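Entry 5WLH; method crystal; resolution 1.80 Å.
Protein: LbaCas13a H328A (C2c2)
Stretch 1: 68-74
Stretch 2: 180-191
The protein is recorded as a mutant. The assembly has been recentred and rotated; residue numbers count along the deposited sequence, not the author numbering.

Stretch 1 (68-74) LYRIFNE
Stretch 2 180-191: RIIAKYLKKSLC

When a helix ends, its last carbonyls lose their i+4 partners, and a neighbouring segment of backbone can supply the missing hydrogen bonds. Residues 68-74 and 180-191 of LbaCas13a illustrate the principle across more than a hundred residues of sequence. Two hydrogen bonds fix the pairing: Asn73 N donates to Tyr185 O (2.8 Å, 169° at the hydrogen), and Lys187 N donates to Ile71 O (2.9 Å, 161°). They flank Phe72 and Leu186, whose CA atoms lie 4.7 Å apart, and make a single beta bridge in which residue 71 meets 187 and residue 73 meets 185, so the two chains run antiparallel. Phe72 CA also approaches Tyr185 O at 3.3 Å, a CA-H...O contact that gives this carbonyl a second, weaker donor.

The backbone conformations suit this arrangement. The helix runs through Tyr185 (phi/psi -118/-9), with Leu186 N still bonded to Ile182 O at 3.1 Å; Leu186 (-64/133) and Lys187 (-50/138) are then extended before a 3-10 turn at 188-190, where Leu190 N reaches Lys187 O at 2.9 Å. Opposite, Ile71 is compact (-60/-38), while Phe72 (-115/140) and Asn73 (-80/-169) are extended.

Beyond the bridge, the Asn73 side chain (chi1 m, chi2 -33°) meets Lys188, whose chi angles are m, p, p and t. Lys188 NZ lies 3.0 Å from Asn73 OD1 and 2.9 Å from Asn73 ND2; the latter pair comprises two donors and is not a hydrogen bond.

Apolar packing centres on Phe72 (chi1 m, chi2 -69°). Ile181 (m, t) places CG2 over one face of its ring, 3.9 Å from the centroid and 28° off the normal, a CH-pi contact; the closest approach is 3.4 Å from Ile181 CG2 to Phe72 CE1. Tyr185 CB lies 3.9 Å from Phe72 CD1. Ile71 (m, m) directs its CA-to-CB bond away from the second stretch, yet its branches still pack there, with Ile71 CG2 3.9 Å from Leu186 CD1 and Ile71 CD1 3.7 Å from Leu190 CD1. Leu186 is t, p and Leu190 m, t.

Farther out, the Lys187 aliphatic chain crosses one face of the Tyr69 ring (chi1 t, chi2 -80°), with Lys187 CE 3.4 Å from Tyr69 CE2, so a charged residue contributes its methylenes to the packing. The Tyr185 ring (chi1 m, chi2 -65°) meets Glu74, with Glu74 CB 3.8 Å from Tyr185 CE1. Together the stretches bury 591 Å², counting both sides.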

# COMPACT_ATOMS: atom_id res chain seq x y z
N LEU A 68 -7.14 10.35 -36.04
CA LEU A 68 -5.73 10.23 -35.72
C LEU A 68 -5.21 8.81 -35.90
O LEU A 68 -4.05 8.53 -35.57
CB LEU A 68 -5.46 10.72 -34.30
CG LEU A 68 -5.41 12.24 -34.11
CD1 LEU A 68 -5.23 12.59 -32.64
CD2 LEU A 68 -4.31 12.86 -34.95
N TYR A 69 -6.04 7.90 -36.42
CA TYR A 69 -5.65 6.50 -36.56
C TYR A 69 -4.46 6.36 -37.51
O TYR A 69 -4.50 6.84 -38.64
CB TYR A 69 -6.84 5.68 -37.06
CG TYR A 69 -6.61 4.19 -37.07
CD1 TYR A 69 -5.90 3.58 -38.10
CD2 TYR A 69 -7.12 3.39 -36.05
CE1 TYR A 69 -5.69 2.22 -38.11
CE2 TYR A 69 -6.92 2.02 -36.06
CZ TYR A 69 -6.21 1.44 -37.09
OH TYR A 69 -6.00 0.08 -37.10
N ARG A 70 -3.41 5.70 -37.03
CA ARG A 70 -2.24 5.37 -37.83
C ARG A 70 -1.79 3.95 -37.50
O ARG A 70 -1.84 3.53 -36.34
CB ARG A 70 -1.07 6.34 -37.59
CG ARG A 70 -1.42 7.80 -37.87
CD ARG A 70 -1.32 8.10 -39.35
NE ARG A 70 -1.48 9.52 -39.66
CZ ARG A 70 -2.65 10.16 -39.68
NH1 ARG A 70 -3.77 9.50 -39.38
NH2 ARG A 70 -2.70 11.45 -39.99
N ILE A 71 -1.33 3.24 -38.54
CA ILE A 71 -0.85 1.87 -38.36
C ILE A 71 0.34 1.84 -37.39
O ILE A 71 0.47 0.92 -36.57
CB ILE A 71 -0.48 1.26 -39.72
CG1 ILE A 71 -1.71 1.19 -40.63
CG2 ILE A 71 0.17 -0.11 -39.56
CD1 ILE A 71 -2.86 0.43 -40.03
N PHE A 72 1.20 2.85 -37.47
CA PHE A 72 2.43 2.91 -36.68
C PHE A 72 2.38 4.09 -35.70
O PHE A 72 1.92 5.18 -36.06
CB PHE A 72 3.65 3.05 -37.59
CG PHE A 72 3.87 1.86 -38.49
CD1 PHE A 72 4.26 0.64 -37.96
CD2 PHE A 72 3.69 1.96 -39.86
CE1 PHE A 72 4.47 -0.46 -38.79
CE2 PHE A 72 3.89 0.86 -40.70
CZ PHE A 72 4.29 -0.35 -40.15
N ASN A 73 2.87 3.87 -34.48
CA ASN A 73 2.91 4.88 -33.43
C ASN A 73 4.07 5.85 -33.64
O ASN A 73 4.75 5.84 -34.67
CB ASN A 73 3.02 4.23 -32.06
CG ASN A 73 1.79 3.44 -31.69
OD1 ASN A 73 0.67 3.78 -32.06
ND2 ASN A 73 2.00 2.35 -30.95
N GLU A 74 4.33 6.66 -32.61
CA GLU A 74 5.36 7.71 -32.60
C GLU A 74 5.26 8.60 -33.83
O GLU A 74 4.18 8.79 -34.38
CB GLU A 74 6.77 7.10 -32.51
CG GLU A 74 7.31 7.00 -31.08
CD GLU A 74 7.67 8.35 -30.48
OE1 GLU A 74 8.71 8.92 -30.86
OE2 GLU A 74 6.90 8.85 -29.63
N ARG A 180 12.03 -4.53 -37.65
CA ARG A 180 12.24 -3.62 -36.53
C ARG A 180 11.08 -2.65 -36.38
O ARG A 180 10.64 -2.37 -35.25
CB ARG A 180 13.55 -2.86 -36.72
CG ARG A 180 14.76 -3.64 -36.23
CD ARG A 180 16.06 -3.18 -36.88
NE ARG A 180 17.12 -4.14 -36.61
CZ ARG A 180 17.90 -4.10 -35.53
NH1 ARG A 180 17.75 -3.12 -34.65
NH2 ARG A 180 18.83 -5.03 -35.35
N ILE A 181 10.57 -2.13 -37.50
CA ILE A 181 9.48 -1.16 -37.46
C ILE A 181 8.21 -1.79 -36.90
O ILE A 181 7.47 -1.15 -36.13
CB ILE A 181 9.24 -0.58 -38.86
CG1 ILE A 181 10.32 0.43 -39.21
CG2 ILE A 181 7.87 0.05 -38.96
CD1 ILE A 181 10.06 1.16 -40.49
N ILE A 182 7.93 -3.03 -37.29
CA ILE A 182 6.72 -3.70 -36.83
C ILE A 182 6.78 -3.91 -35.32
O ILE A 182 5.85 -3.58 -34.59
CB ILE A 182 6.53 -5.02 -37.58
CG1 ILE A 182 6.11 -4.74 -39.02
CG2 ILE A 182 5.52 -5.90 -36.87
CD1 ILE A 182 5.98 -6.00 -39.87
N ALA A 183 7.89 -4.47 -34.84
CA ALA A 183 8.00 -4.77 -33.42
C ALA A 183 8.03 -3.51 -32.57
O ALA A 183 7.56 -3.53 -31.42
CB ALA A 183 9.24 -5.62 -33.15
N LYS A 184 8.58 -2.42 -33.10
CA LYS A 184 8.76 -1.21 -32.30
C LYS A 184 7.58 -0.25 -32.40
O LYS A 184 7.24 0.40 -31.41
CB LYS A 184 10.04 -0.49 -32.73
CG LYS A 184 10.39 0.70 -31.85
CD LYS A 184 11.69 1.36 -32.27
CE LYS A 184 12.81 0.33 -32.39
NZ LYS A 184 14.14 0.92 -32.10
N TYR A 185 6.95 -0.14 -33.57
CA TYR A 185 5.97 0.91 -33.80
C TYR A 185 4.56 0.42 -34.09
O TYR A 185 3.64 1.25 -34.12
CB TYR A 185 6.42 1.81 -34.96
CG TYR A 185 7.73 2.52 -34.68
CD1 TYR A 185 7.83 3.46 -33.67
CD2 TYR A 185 8.87 2.24 -35.43
CE1 TYR A 185 9.02 4.11 -33.40
CE2 TYR A 185 10.07 2.89 -35.18
CZ TYR A 185 10.14 3.82 -34.17
OH TYR A 185 11.33 4.47 -33.91
N LEU A 186 4.34 -0.87 -34.31
CA LEU A 186 3.00 -1.31 -34.70
C LEU A 186 1.98 -1.04 -33.60
O LEU A 186 2.21 -1.36 -32.43
CB LEU A 186 3.00 -2.79 -35.05
CG LEU A 186 1.64 -3.31 -35.50
CD1 LEU A 186 1.13 -2.54 -36.71
CD2 LEU A 186 1.74 -4.80 -35.79
N LYS A 187 0.84 -0.46 -34.00
CA LYS A 187 -0.27 -0.22 -33.09
C LYS A 187 -0.62 -1.48 -32.30
O LYS A 187 -0.67 -2.59 -32.85
CB LYS A 187 -1.49 0.26 -33.87
CG LYS A 187 -2.13 1.50 -33.30
CD LYS A 187 -3.30 1.95 -34.14
CE LYS A 187 -4.60 1.37 -33.65
NZ LYS A 187 -5.00 1.92 -32.33
N LYS A 188 -0.87 -1.30 -31.00
CA LYS A 188 -1.06 -2.43 -30.09
C LYS A 188 -2.25 -3.29 -30.50
O LYS A 188 -2.19 -4.52 -30.42
CB LYS A 188 -1.23 -1.93 -28.65
CG LYS A 188 -0.01 -1.18 -28.01
CD LYS A 188 0.33 0.20 -28.65
CE LYS A 188 -0.92 1.04 -28.91
NZ LYS A 188 -0.67 2.13 -29.88
N SER A 189 -3.35 -2.66 -30.94
CA SER A 189 -4.53 -3.39 -31.37
C SER A 189 -4.27 -4.24 -32.61
O SER A 189 -5.06 -5.14 -32.91
CB SER A 189 -5.68 -2.42 -31.64
OG SER A 189 -5.25 -1.40 -32.53
N LEU A 190 -3.18 -3.98 -33.33
CA LEU A 190 -2.82 -4.75 -34.50
C LEU A 190 -1.76 -5.80 -34.20
O LEU A 190 -1.34 -6.51 -35.12
CB LEU A 190 -2.33 -3.82 -35.61
CG LEU A 190 -3.31 -2.74 -36.08
CD1 LEU A 190 -2.64 -1.81 -37.07
CD2 LEU A 190 -4.56 -3.36 -36.68
N CYS A 191 -1.32 -5.90 -32.95
CA CYS A 191 -0.26 -6.83 -32.55
C CYS A 191 -0.86 -8.20 -32.23
O CYS A 191 -0.95 -8.64 -31.08
CB CYS A 191 0.52 -6.28 -31.35
SG CYS A 191 1.89 -5.19 -31.77